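Local coordinates for peptidase M16 C-terminal domain-containing protein (Enterococcus faecalis, PDB 3D3Y) that is of unknown function but has the fold of the M16 peptidases, a family of metal-dependent enzymes, and may itself bind a metal ion, at residues K10-H15 with T224-G229; E245-E250 with I415-G420; Q352-L357 with A393-V398; V79-N84 with T310-M315; T44-L49 with A186-Y191. All blocks are in the same frame, centred on the assembly; numbering follows the deposited sequence.

Interaction 1: K10-H15 with T224-G229. With EDO (1,2-ethanediol), chain I.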
# COMPACT_ATOMS: atom_id res chain seq x y z
N LYS A 10 -21.85 -6.78 14.08
CA LYS A 10 -20.90 -7.83 13.64
C LYS A 10 -20.15 -7.44 12.36
O LYS A 10 -20.79 -7.07 11.37
CB LYS A 10 -21.64 -9.15 13.38
CG LYS A 10 -20.74 -10.39 13.35
CD LYS A 10 -21.56 -11.71 13.21
CE LYS A 10 -22.17 -11.86 11.79
NZ LYS A 10 -22.57 -13.27 11.45
N GLY A 11 -18.81 -7.51 12.39
CA GLY A 11 -17.99 -7.17 11.25
C GLY A 11 -17.66 -5.69 11.09
O GLY A 11 -16.86 -5.31 10.23
N VAL A 12 -18.29 -4.86 11.92
CA VAL A 12 -18.11 -3.41 11.88
C VAL A 12 -17.73 -2.88 13.27
O VAL A 12 -18.55 -2.85 14.20
CB VAL A 12 -19.36 -2.66 11.34
CG1 VAL A 12 -19.09 -1.13 11.26
CG2 VAL A 12 -19.75 -3.18 9.94
N ASN A 13 -16.48 -2.47 13.38
CA ASN A 13 -15.93 -2.08 14.67
C ASN A 13 -15.40 -0.67 14.69
O ASN A 13 -14.89 -0.18 13.68
CB ASN A 13 -14.85 -3.07 15.08
CG ASN A 13 -15.43 -4.44 15.33
OD1 ASN A 13 -16.05 -4.65 16.36
ND2 ASN A 13 -15.29 -5.35 14.36
N LEU A 14 -15.57 -0.01 15.82
CA LEU A 14 -15.11 1.35 16.00
C LEU A 14 -13.93 1.34 16.95
O LEU A 14 -13.93 0.62 17.98
CB LEU A 14 -16.25 2.24 16.56
CG LEU A 14 -15.94 3.67 17.06
CD1 LEU A 14 -15.40 4.60 15.95
CD2 LEU A 14 -17.18 4.28 17.67
N HIS A 15 -12.92 2.13 16.63
CA HIS A 15 -11.71 2.21 17.45
C HIS A 15 -11.39 3.67 17.69
O HIS A 15 -11.15 4.42 16.73
CB HIS A 15 -10.51 1.53 16.76
CG HIS A 15 -10.85 0.20 16.16
ND1 HIS A 15 -10.81 -0.97 16.87
CD2 HIS A 15 -11.26 -0.14 14.91
CE1 HIS A 15 -11.17 -1.98 16.10
NE2 HIS A 15 -11.45 -1.50 14.90
N THR A 224 -25.37 -3.11 8.11
CA THR A 224 -25.95 -4.41 8.50
C THR A 224 -24.81 -5.33 8.97
O THR A 224 -23.64 -5.09 8.61
CB THR A 224 -26.67 -5.04 7.32
OG1 THR A 224 -25.78 -5.03 6.19
CG2 THR A 224 -27.92 -4.22 6.98
N PRO A 225 -25.13 -6.38 9.76
CA PRO A 225 -24.11 -7.32 10.25
C PRO A 225 -23.46 -8.04 9.10
O PRO A 225 -24.08 -8.24 8.06
CB PRO A 225 -24.93 -8.34 11.12
CG PRO A 225 -26.19 -7.67 11.39
CD PRO A 225 -26.47 -6.74 10.24
N ARG A 226 -22.19 -8.36 9.25
CA ARG A 226 -21.53 -9.24 8.28
C ARG A 226 -20.47 -10.04 9.01
O ARG A 226 -20.30 -9.88 10.22
CB ARG A 226 -20.98 -8.47 7.05
CG ARG A 226 -19.69 -7.68 7.26
CD ARG A 226 -19.83 -6.35 8.04
NE ARG A 226 -21.00 -5.54 7.67
CZ ARG A 226 -21.10 -4.76 6.60
NH1 ARG A 226 -20.10 -4.61 5.73
NH2 ARG A 226 -22.23 -4.10 6.39
N GLU A 227 -19.78 -10.91 8.29
CA GLU A 227 -18.73 -11.75 8.86
C GLU A 227 -17.68 -10.92 9.57
O GLU A 227 -17.27 -9.86 9.07
CB GLU A 227 -18.08 -12.60 7.76
CG GLU A 227 -19.03 -13.58 7.10
CD GLU A 227 -19.35 -14.79 7.98
OE1 GLU A 227 -19.24 -14.68 9.23
OE2 GLU A 227 -19.71 -15.86 7.42
N GLU A 228 -17.24 -11.40 10.72
CA GLU A 228 -16.21 -10.70 11.50
C GLU A 228 -14.77 -11.00 11.01
O GLU A 228 -13.91 -10.12 11.01
CB GLU A 228 -16.37 -11.05 12.98
CG GLU A 228 -15.48 -10.25 13.92
CD GLU A 228 -15.99 -8.84 14.20
OE1 GLU A 228 -17.19 -8.64 14.48
OE2 GLU A 228 -15.16 -7.93 14.18
N GLY A 229 -14.53 -12.24 10.57
CA GLY A 229 -13.23 -12.66 10.06
C GLY A 229 -12.77 -11.93 8.79
O GLY A 229 -13.50 -11.87 7.80
C1 EDO I . -24.73 -2.86 4.80
O1 EDO I . -24.29 -1.67 5.43
C2 EDO I . -25.72 -2.51 3.71
O2 EDO I . -26.25 -3.75 3.25
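E228 clamps the start of strand 12-18 with both carboxylate oxygens. OE1 of E228 takes the backbone N-H of G11 at 2.9 Å, the donor standing above the carboxylate plane. OE2 receives ND2 of N13 on its syn lone pair, N13 ND2 to E228 OE2 being 2.6 Å. Amide and carboxylate meet tip to tip with their planes 52° apart. The E228 chain makes this possible by turning at chi2 (78°), which swings CD back toward the strand. Q7 on the neighbouring strand adds a weak bond to OE1. The strand belongs to the mixed sheet of the N-terminal half of this M16 fold, flanked by strands 4-7 and 200-207; residues 224-229 are part of the loop between helix 211-219 and strand 244-251. R226 holds the loop to segment 10-15 through its backbone N, in a nearly straight bond to K10 O (2.8 Å, 171°), and shapes it with its side chain: NE and NH2 both grip T224 O side-on in the guanidinium plane, while NH1 and NH2 also reach D199 O and L196 O. A 1,2-ethanediol, probably from the crystallisation liquor, takes a weak bond from T224 N. V12 CG2 lies over one face of the guanidinium, 3.5 Å from R226 NE. G11 has no side chain, and R226 CD and E227 O close in beside its CA. K10 bends at chi3, CE 3.1 Å from R226 O.

Interaction 2: E245-E250 with I415-G420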
# COMPACT_ATOMS: atom_id res chain seq x y z
N GLU A 245 12.06 -16.36 -16.75
CA GLU A 245 12.60 -15.14 -17.35
C GLU A 245 11.67 -14.72 -18.48
O GLU A 245 11.32 -15.54 -19.35
CB GLU A 245 14.00 -15.40 -17.90
CG GLU A 245 14.88 -16.22 -16.96
CD GLU A 245 16.35 -16.32 -17.39
OE1 GLU A 245 16.82 -15.48 -18.19
OE2 GLU A 245 17.05 -17.23 -16.89
N ARG A 246 11.19 -13.48 -18.42
CA ARG A 246 10.35 -12.94 -19.48
C ARG A 246 11.01 -11.69 -20.04
O ARG A 246 11.65 -10.93 -19.30
CB ARG A 246 8.93 -12.64 -19.00
CG ARG A 246 8.20 -13.84 -18.35
CD ARG A 246 7.52 -14.74 -19.37
NE ARG A 246 6.58 -15.68 -18.75
CZ ARG A 246 6.95 -16.84 -18.22
NH1 ARG A 246 8.24 -17.21 -18.24
NH2 ARG A 246 6.03 -17.65 -17.67
N THR A 247 10.84 -11.46 -21.34
CA THR A 247 11.35 -10.25 -22.00
C THR A 247 10.26 -9.60 -22.84
O THR A 247 9.46 -10.30 -23.48
CB THR A 247 12.52 -10.57 -22.94
OG1 THR A 247 13.50 -11.35 -22.23
CG2 THR A 247 13.16 -9.28 -23.46
N GLU A 248 10.24 -8.27 -22.83
CA GLU A 248 9.40 -7.51 -23.74
C GLU A 248 10.26 -6.46 -24.41
O GLU A 248 11.16 -5.90 -23.78
CB GLU A 248 8.22 -6.86 -23.01
CG GLU A 248 7.27 -7.87 -22.37
CD GLU A 248 6.08 -7.23 -21.68
OE1 GLU A 248 5.85 -6.01 -21.87
OE2 GLU A 248 5.38 -7.94 -20.92
N ARG A 249 9.99 -6.21 -25.68
CA ARG A 249 10.72 -5.18 -26.42
C ARG A 249 9.84 -3.98 -26.68
O ARG A 249 8.67 -4.14 -27.05
CB ARG A 249 11.19 -5.74 -27.75
CG ARG A 249 12.25 -6.83 -27.66
CD ARG A 249 12.92 -7.03 -29.03
NE ARG A 249 14.02 -6.08 -29.23
CZ ARG A 249 15.32 -6.39 -29.29
NH1 ARG A 249 15.72 -7.67 -29.19
NH2 ARG A 249 16.23 -5.43 -29.45
N GLU A 250 10.42 -2.79 -26.49
CA GLU A 250 9.71 -1.53 -26.68
C GLU A 250 10.75 -0.53 -27.13
O GLU A 250 11.96 -0.71 -26.93
CB GLU A 250 9.13 -1.00 -25.35
CG GLU A 250 7.92 -1.74 -24.78
CD GLU A 250 7.19 -0.90 -23.72
OE1 GLU A 250 7.31 0.35 -23.78
OE2 GLU A 250 6.50 -1.50 -22.85
N ILE A 415 12.84 -13.09 -13.52
CA ILE A 415 13.63 -11.99 -14.05
C ILE A 415 12.78 -11.40 -15.18
O ILE A 415 12.32 -12.13 -16.08
CB ILE A 415 14.95 -12.49 -14.71
CG1 ILE A 415 15.90 -13.10 -13.69
CG2 ILE A 415 15.62 -11.35 -15.54
CD1 ILE A 415 17.00 -13.92 -14.33
N PHE A 416 12.57 -10.09 -15.15
CA PHE A 416 11.86 -9.44 -16.24
C PHE A 416 12.80 -8.44 -16.89
O PHE A 416 13.41 -7.61 -16.20
CB PHE A 416 10.58 -8.74 -15.76
CG PHE A 416 9.84 -8.04 -16.87
CD1 PHE A 416 9.05 -8.76 -17.76
CD2 PHE A 416 10.00 -6.66 -17.08
CE1 PHE A 416 8.39 -8.10 -18.82
CE2 PHE A 416 9.36 -6.00 -18.13
CZ PHE A 416 8.56 -6.71 -19.01
N PHE A 417 12.90 -8.53 -18.21
CA PHE A 417 13.78 -7.69 -19.00
C PHE A 417 12.95 -6.89 -20.01
O PHE A 417 12.29 -7.45 -20.89
CB PHE A 417 14.80 -8.60 -19.69
CG PHE A 417 15.81 -7.89 -20.58
CD1 PHE A 417 16.36 -6.66 -20.21
CD2 PHE A 417 16.23 -8.48 -21.77
CE1 PHE A 417 17.32 -6.03 -21.01
CE2 PHE A 417 17.19 -7.85 -22.60
CZ PHE A 417 17.74 -6.62 -22.20
N LEU A 418 12.95 -5.56 -19.86
CA LEU A 418 12.27 -4.70 -20.82
C LEU A 418 13.35 -4.16 -21.71
O LEU A 418 14.14 -3.31 -21.28
CB LEU A 418 11.47 -3.57 -20.14
CG LEU A 418 10.57 -2.70 -21.03
CD1 LEU A 418 9.32 -3.50 -21.50
CD2 LEU A 418 10.12 -1.50 -20.28
N GLU A 419 13.39 -4.67 -22.94
CA GLU A 419 14.53 -4.47 -23.80
C GLU A 419 14.26 -3.39 -24.82
O GLU A 419 13.32 -3.49 -25.62
CB GLU A 419 14.93 -5.78 -24.49
CG GLU A 419 16.14 -5.63 -25.41
CD GLU A 419 16.61 -6.97 -25.99
OE1 GLU A 419 15.75 -7.76 -26.40
OE2 GLU A 419 17.84 -7.23 -26.02
N GLY A 420 15.10 -2.35 -24.78
CA GLY A 420 14.95 -1.24 -25.68
C GLY A 420 15.27 -1.63 -27.10
O GLY A 420 16.26 -2.33 -27.35
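R246, E248 and E250 pair in parallel with F416, L418 and G420 and donate their N-H to the carbonyls of I415, F417 and E419. R246 O and E248 O in turn accept from F417 N and E419 N; the shorter, E419 N to E248 O, is 2.7 Å. On the face of T247 and R249, the R249 and E419 side chains run side by side, pointing the same way. E419 OE1 sits over the guanidinium at 2.8 Å from R249 NH1, a salt bridge by charge alone because no N-H is aimed at it. Beside them T247 CG2 touches F417 CD2 at 3.6 Å. On the other face the extended E248 chain brings its carboxylate to the rim of the F416 ring, the two planes 88° apart. L418 CD1 lies 3.7 Å from E250 OE2. Further out, the glutamates of strand 244-251 have outside partners: Y153 OH for E248, K150 for E250, R326 for E245. Helix 150-162 backs F416 and L418, and strand 255-262 takes the other edge of 411-421. The edge strand 244-251, paired in parallel with strand 411-421, is the outer part of the mixed sheet in the C-terminal half of an M16 fold.

Interaction 3: Q352-L357 with A393-V398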
# COMPACT_ATOMS: atom_id res chain seq x y z
N GLN A 352 25.85 2.25 8.76
CA GLN A 352 25.09 3.20 7.95
C GLN A 352 23.68 2.72 7.65
O GLN A 352 22.75 3.51 7.68
CB GLN A 352 25.80 3.49 6.62
CG GLN A 352 26.89 4.51 6.74
CD GLN A 352 27.22 5.08 5.38
OE1 GLN A 352 28.11 4.57 4.70
NE2 GLN A 352 26.46 6.09 4.93
N THR A 353 23.51 1.43 7.38
CA THR A 353 22.17 0.87 7.15
C THR A 353 21.30 1.01 8.40
O THR A 353 20.16 1.47 8.30
CB THR A 353 22.27 -0.60 6.70
OG1 THR A 353 23.03 -0.64 5.49
CG2 THR A 353 20.88 -1.21 6.50
N LYS A 354 21.82 0.63 9.57
CA LYS A 354 21.05 0.76 10.83
C LYS A 354 20.65 2.23 11.12
O LYS A 354 19.50 2.51 11.44
CB LYS A 354 21.79 0.14 12.01
CG LYS A 354 22.00 -1.40 11.89
CD LYS A 354 22.78 -1.94 13.08
CE LYS A 354 22.74 -3.47 13.09
NZ LYS A 354 23.53 -4.07 14.21
N ALA A 355 21.59 3.17 10.94
CA ALA A 355 21.33 4.60 11.16
C ALA A 355 20.17 5.11 10.28
O ALA A 355 19.24 5.76 10.77
CB ALA A 355 22.62 5.43 10.89
N MSE A 356 20.21 4.75 9.00
CA MSE A 356 19.20 5.23 8.06
C MSE A 356 17.84 4.58 8.32
O MSE A 356 16.82 5.24 8.22
CB MSE A 356 19.65 5.06 6.60
CG MSE A 356 20.75 6.08 6.23
SE MSE A 356 21.38 5.89 4.41
CE MSE A 356 19.88 6.78 3.52
N LEU A 357 17.83 3.30 8.67
CA LEU A 357 16.57 2.66 9.05
C LEU A 357 15.99 3.32 10.31
O LEU A 357 14.80 3.68 10.32
CB LEU A 357 16.74 1.14 9.26
CG LEU A 357 16.92 0.32 7.97
CD1 LEU A 357 17.42 -1.09 8.28
CD2 LEU A 357 15.64 0.25 7.10
N ALA A 393 15.77 -1.06 19.35
CA ALA A 393 16.65 -2.08 19.91
C ALA A 393 16.85 -3.27 18.94
O ALA A 393 17.97 -3.78 18.75
CB ALA A 393 16.10 -2.55 21.24
N ARG A 394 15.77 -3.70 18.31
CA ARG A 394 15.86 -4.84 17.41
C ARG A 394 16.66 -4.50 16.15
O ARG A 394 17.49 -5.32 15.71
CB ARG A 394 14.48 -5.42 17.11
CG ARG A 394 14.00 -6.27 18.29
CD ARG A 394 12.67 -6.90 18.00
NE ARG A 394 12.17 -7.63 19.17
CZ ARG A 394 11.25 -8.60 19.09
NH1 ARG A 394 10.76 -8.97 17.90
NH2 ARG A 394 10.86 -9.22 20.18
N ILE A 395 16.47 -3.30 15.60
CA ILE A 395 17.38 -2.85 14.52
C ILE A 395 18.85 -2.84 14.94
O ILE A 395 19.74 -3.39 14.25
CB ILE A 395 16.95 -1.46 13.94
CG1 ILE A 395 15.64 -1.61 13.16
CG2 ILE A 395 18.02 -0.91 13.00
CD1 ILE A 395 15.76 -2.44 11.83
N ASN A 396 19.12 -2.22 16.09
CA ASN A 396 20.48 -2.19 16.65
C ASN A 396 21.15 -3.55 16.86
O ASN A 396 22.35 -3.68 16.70
CB ASN A 396 20.50 -1.38 17.96
CG ASN A 396 20.46 0.11 17.73
OD1 ASN A 396 21.01 0.63 16.74
ND2 ASN A 396 19.82 0.81 18.63
N ALA A 397 20.35 -4.57 17.19
CA ALA A 397 20.88 -5.88 17.57
C ALA A 397 21.16 -6.83 16.40
O ALA A 397 21.73 -7.93 16.61
CB ALA A 397 19.97 -6.58 18.60
N VAL A 398 20.76 -6.45 15.18
CA VAL A 398 21.00 -7.31 14.02
C VAL A 398 22.50 -7.59 13.86
O VAL A 398 23.31 -6.67 13.90
CB VAL A 398 20.40 -6.75 12.69
CG1 VAL A 398 20.75 -7.67 11.50
CG2 VAL A 398 18.86 -6.59 12.81
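The helical segments 352-357 and 393-397 run antiparallel, their N-to-C directions 168° apart and their axes 9.8 Å from each other at closest approach. K354 CA and I395 CA lie nearest across the backbones, 6.3 Å apart. From there the K354 chain sets off beside its own backbone N (chi1 -64°) and stays extended to the tip, sliding past I395 in the opposite direction. Its CB rests on I395 CG2 at 4.0 Å, and CE passes 3.2 Å from I395 O. NZ then donates to two carbonyls where the partner helix ends, that of V398 just beyond it. The bond from K354 NZ to V398 O, 2.6 Å, lies in the carbonyl plane on a lone pair. That from K354 NZ to N396 O, 2.8 Å, comes in from above the carbonyl plane. An ammonium at a helix C-terminus probably gains from the partial negative charge gathered there, and K358 adds a second lysine by bonding N396 OD1. One turn along helix 347-364 the contact becomes apolar: L357 CD1 meets I395 CD1 at 4.1 Å, the two side chains crossing at about a right angle. F273 and V277 of helix 272-284 back I395 and V398. The arrangement is an antiparallel helix pair in which a lysine of one member bonds to carbonyls at the C-terminal end of the other, set in the helical part of the C-terminal half of the M16 fold.

Interaction 4: V79-N84 with T310-M315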
# COMPACT_ATOMS: atom_id res chain seq x y z
N VAL A 79 -7.47 3.59 -2.42
CA VAL A 79 -7.37 2.17 -2.20
C VAL A 79 -5.92 1.80 -2.06
O VAL A 79 -5.02 2.52 -2.54
CB VAL A 79 -8.00 1.33 -3.36
CG1 VAL A 79 -9.49 1.56 -3.44
CG2 VAL A 79 -7.33 1.65 -4.70
N SER A 80 -5.69 0.68 -1.38
CA SER A 80 -4.34 0.11 -1.33
C SER A 80 -4.41 -1.40 -1.20
O SER A 80 -5.48 -1.99 -1.03
CB SER A 80 -3.50 0.75 -0.21
OG SER A 80 -4.18 0.66 1.01
N LYS A 81 -3.25 -2.04 -1.32
CA LYS A 81 -3.19 -3.49 -1.36
C LYS A 81 -2.21 -3.83 -0.26
O LYS A 81 -1.20 -3.16 -0.15
CB LYS A 81 -2.63 -3.89 -2.73
CG LYS A 81 -2.14 -5.30 -2.91
CD LYS A 81 -2.00 -5.54 -4.44
CE LYS A 81 -0.97 -6.60 -4.75
NZ LYS A 81 -0.71 -6.70 -6.23
N LYS A 82 -2.49 -4.86 0.52
CA LYS A 82 -1.58 -5.26 1.59
C LYS A 82 -1.68 -6.75 1.71
O LYS A 82 -2.71 -7.27 2.12
CB LYS A 82 -1.96 -4.63 2.93
CG LYS A 82 -0.83 -4.68 4.01
CD LYS A 82 0.12 -3.52 3.72
CE LYS A 82 1.17 -3.34 4.75
NZ LYS A 82 2.10 -2.30 4.18
N GLY A 83 -0.59 -7.45 1.35
CA GLY A 83 -0.61 -8.90 1.43
C GLY A 83 -1.75 -9.42 0.57
O GLY A 83 -1.85 -9.06 -0.62
N ASN A 84 -2.58 -10.28 1.15
CA ASN A 84 -3.73 -10.81 0.45
C ASN A 84 -5.03 -10.00 0.62
O ASN A 84 -6.12 -10.50 0.32
CB ASN A 84 -3.98 -12.26 0.86
CG ASN A 84 -4.56 -13.07 -0.26
OD1 ASN A 84 -4.07 -13.01 -1.41
ND2 ASN A 84 -5.63 -13.80 0.03
N THR A 310 7.08 -7.42 3.10
CA THR A 310 7.01 -8.36 4.23
C THR A 310 5.57 -8.82 4.50
O THR A 310 5.28 -9.43 5.55
CB THR A 310 7.61 -7.72 5.51
OG1 THR A 310 6.87 -6.55 5.83
CG2 THR A 310 9.05 -7.28 5.26
N PHE A 311 4.67 -8.51 3.56
CA PHE A 311 3.33 -9.10 3.56
C PHE A 311 3.12 -10.15 2.44
O PHE A 311 2.23 -11.01 2.55
CB PHE A 311 2.26 -7.99 3.59
CG PHE A 311 2.28 -7.17 4.89
CD1 PHE A 311 1.31 -7.36 5.86
CD2 PHE A 311 3.32 -6.28 5.15
CE1 PHE A 311 1.36 -6.63 7.07
CE2 PHE A 311 3.39 -5.57 6.37
CZ PHE A 311 2.40 -5.74 7.31
N ARG A 312 3.95 -10.12 1.41
CA ARG A 312 3.87 -11.10 0.32
C ARG A 312 5.16 -11.93 0.19
O ARG A 312 5.26 -12.73 -0.74
CB ARG A 312 3.50 -10.43 -1.03
CG ARG A 312 2.14 -9.76 -1.05
CD ARG A 312 1.76 -9.22 -2.42
NE ARG A 312 2.63 -8.14 -2.87
CZ ARG A 312 2.62 -7.69 -4.12
NH1 ARG A 312 1.81 -8.24 -5.03
NH2 ARG A 312 3.42 -6.69 -4.46
N GLY A 313 6.12 -11.73 1.09
CA GLY A 313 7.33 -12.60 1.20
C GLY A 313 8.28 -12.64 0.00
O GLY A 313 8.77 -13.70 -0.38
N PHE A 314 8.58 -11.47 -0.53
CA PHE A 314 9.43 -11.36 -1.69
C PHE A 314 10.19 -10.04 -1.67
O PHE A 314 9.89 -9.13 -0.88
CB PHE A 314 8.66 -11.61 -2.99
CG PHE A 314 7.97 -10.40 -3.57
CD1 PHE A 314 8.38 -9.90 -4.79
CD2 PHE A 314 6.88 -9.79 -2.93
CE1 PHE A 314 7.76 -8.78 -5.36
CE2 PHE A 314 6.25 -8.67 -3.50
CZ PHE A 314 6.69 -8.16 -4.70
N MSE A 315 11.21 -9.96 -2.49
CA MSE A 315 12.20 -8.89 -2.54
C MSE A 315 12.46 -8.68 -4.02
O MSE A 315 12.49 -9.64 -4.71
CB MSE A 315 13.48 -9.42 -1.91
CG MSE A 315 14.43 -8.48 -1.29
SE MSE A 315 16.21 -8.46 -1.93
CE MSE A 315 15.87 -8.48 -3.68
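A cation-pi and CH-pi contact, K82 on F311, joins the two halves of the molecule near the centre of the chain. Residues 79-82 end strand 74-82, an outermost strand of the N-terminal sheet, and G83 and N84 turn into strand 85-95; residues 310-313 form the turn between strands 303-309 and 314-321 of the C-terminal sheet, G313 and F314 both facing D309 in a G1 beta bulge, and F314 and M315 open the latter strand. The K82 chain bends at chi2 (81°) and lays its aliphatic part over one face of the F311 ring. CE stands above the ring centre, 3.6 Å from the centroid of F311. NZ lies farther off-centre, 4.6 Å from the F311 centroid. G83, at positive phi, fits against the base of F311, its N 3.7 Å from F311 CB and its CA 3.8 Å from R312 CG. K81 crosses R312 at about a right angle and puts CE over one face of the guanidinium. Two cations therefore meet, K81 NZ and R312 NH1 lying 3.2 Å apart unbonded. Outside partners share that charge: I171 O accepts from K81 NZ, D309 salt-bridges R312 NE, and Q169 and Q159 take R312 NH1 and NH2. The like charges are thus probably tolerated because of these acceptors, while attraction across the contact probably comes mainly from K82 on F311, helped by the packing of G83.

Interaction 5: T44-L49 with A186-Y191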
# COMPACT_ATOMS: atom_id res chain seq x y z
N THR A 44 -11.21 0.39 -7.03
CA THR A 44 -10.47 1.61 -7.44
C THR A 44 -11.37 2.69 -8.04
O THR A 44 -11.28 3.87 -7.66
CB THR A 44 -9.32 1.26 -8.40
OG1 THR A 44 -8.50 0.29 -7.77
CG2 THR A 44 -8.46 2.48 -8.80
N LEU A 45 -12.20 2.30 -9.01
CA LEU A 45 -13.10 3.28 -9.64
C LEU A 45 -14.16 3.79 -8.66
O LEU A 45 -14.49 4.99 -8.65
CB LEU A 45 -13.79 2.67 -10.88
CG LEU A 45 -14.79 3.56 -11.66
CD1 LEU A 45 -14.10 4.93 -12.09
CD2 LEU A 45 -15.25 2.81 -12.91
N LEU A 46 -14.69 2.89 -7.86
CA LEU A 46 -15.65 3.27 -6.83
C LEU A 46 -15.08 4.36 -5.89
O LEU A 46 -15.79 5.27 -5.48
CB LEU A 46 -16.06 2.04 -6.02
CG LEU A 46 -17.17 2.32 -5.00
CD1 LEU A 46 -18.50 2.80 -5.67
CD2 LEU A 46 -17.41 1.05 -4.19
N SER A 47 -13.82 4.23 -5.51
CA SER A 47 -13.23 5.23 -4.63
C SER A 47 -13.29 6.62 -5.30
O SER A 47 -13.51 7.63 -4.61
CB SER A 47 -11.80 4.84 -4.22
OG SER A 47 -10.86 5.06 -5.26
N SER A 48 -13.11 6.69 -6.62
CA SER A 48 -13.24 7.98 -7.30
C SER A 48 -14.70 8.45 -7.35
O SER A 48 -14.98 9.62 -7.18
CB SER A 48 -12.73 7.93 -8.73
OG SER A 48 -11.32 7.96 -8.72
N LEU A 49 -15.62 7.52 -7.54
CA LEU A 49 -17.03 7.88 -7.68
C LEU A 49 -17.56 8.42 -6.37
O LEU A 49 -18.27 9.46 -6.37
CB LEU A 49 -17.86 6.69 -8.16
CG LEU A 49 -17.58 6.15 -9.57
CD1 LEU A 49 -18.21 4.78 -9.82
CD2 LEU A 49 -18.07 7.13 -10.68
N ALA A 186 -23.76 0.63 -14.05
CA ALA A 186 -24.48 -0.48 -13.40
C ALA A 186 -23.57 -1.43 -12.60
O ALA A 186 -23.89 -1.74 -11.47
CB ALA A 186 -25.27 -1.28 -14.44
N SER A 187 -22.49 -1.91 -13.21
CA SER A 187 -21.54 -2.78 -12.54
C SER A 187 -20.98 -2.14 -11.26
O SER A 187 -20.83 -2.82 -10.21
CB SER A 187 -20.42 -3.25 -13.50
OG SER A 187 -19.48 -2.21 -13.79
N LEU A 188 -20.72 -0.84 -11.32
CA LEU A 188 -20.21 -0.10 -10.15
C LEU A 188 -21.23 0.10 -9.03
O LEU A 188 -20.87 0.03 -7.86
CB LEU A 188 -19.57 1.25 -10.51
CG LEU A 188 -18.04 1.23 -10.63
CD1 LEU A 188 -17.44 0.93 -9.28
CD2 LEU A 188 -17.63 0.15 -11.66
N ALA A 189 -22.49 0.38 -9.41
CA ALA A 189 -23.59 0.46 -8.44
C ALA A 189 -23.86 -0.91 -7.80
O ALA A 189 -24.11 -1.00 -6.60
CB ALA A 189 -24.85 0.97 -9.12
N ALA A 190 -23.83 -1.96 -8.61
CA ALA A 190 -23.94 -3.30 -8.06
C ALA A 190 -22.79 -3.59 -7.09
O ALA A 190 -23.00 -4.14 -6.00
CB ALA A 190 -24.03 -4.36 -9.18
N TYR A 191 -21.57 -3.22 -7.49
CA TYR A 191 -20.42 -3.49 -6.65
C TYR A 191 -20.52 -2.69 -5.32
O TYR A 191 -20.29 -3.25 -4.23
CB TYR A 191 -19.05 -3.27 -7.36
CG TYR A 191 -17.99 -3.57 -6.34
CD1 TYR A 191 -17.85 -4.90 -5.87
CD2 TYR A 191 -17.25 -2.55 -5.72
CE1 TYR A 191 -16.98 -5.21 -4.85
CE2 TYR A 191 -16.34 -2.85 -4.68
CZ TYR A 191 -16.22 -4.19 -4.27
OH TYR A 191 -15.37 -4.54 -3.27
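L188 is the bump of this contact, pushing into a hollow walled by L45, L46 and L49. Each of its branches finds a different wall. CD1 goes deepest, toward the backbone of the other helix, to 3.7 Å from both L46 N and L46 CB. CD2 of L188 turns to L45 CD2 at 3.8 Å, where the two side chains cross at about a right angle. The third wall is L49, whose CD1 presses on the stem of the bump, 3.6 Å from L188 CG. L188 has an unusual chi1 of -98°, which sets CG away from the common staggered positions. A second, smaller fit lies one turn further along helix 185-198: L46 CD2 leans on the Y191 ring, 3.9 Å from Y191 CD2. The segments belong to helices 40-52 and 185-198, crossing almost perpendicularly at -89° with axes 10.3 Å apart, in the N-terminal half of the M16 fold. Helix 40-52 probably corresponds to the helix that carries the zinc-binding HxxEH motif in active M16 peptidases, though 44-49 supplies no histidine. Its far side rests on the sheet, T44 and S47 touching V79. F127 reaches L46, L49 and L188 together, adding an aromatic wall to the hollow, and F132 of helix 129-148 lies against L45. Beyond the apolar patch the Y191 hydroxyl bonds to R43 NH1, anchoring the ring's outer end to helix 40-52.

Interactions 1 and 5 belong to the N-terminal half, interactions 2 and 3 to the C-terminal half, and interaction 4 bridges them near the middle. Interactions 1 and 4 share the N-terminal mixed sheet, their centres about 23 Å apart; interactions 2 and 4 share the C-terminal one, about 24 Å apart. Interactions 1 and 2 lie on opposite sides of the chain's centre, about 45 Å between centres. Interactions 4 and 5 touch, V79 CG2 lying 3.6 Å from T44 OG1. Along the chain, interaction 5 falls between the two segments of interaction 1, and interaction 3 between those of interaction 2, whereas interaction 4 alternates with 1, 2 and 5, helping to join the two halves.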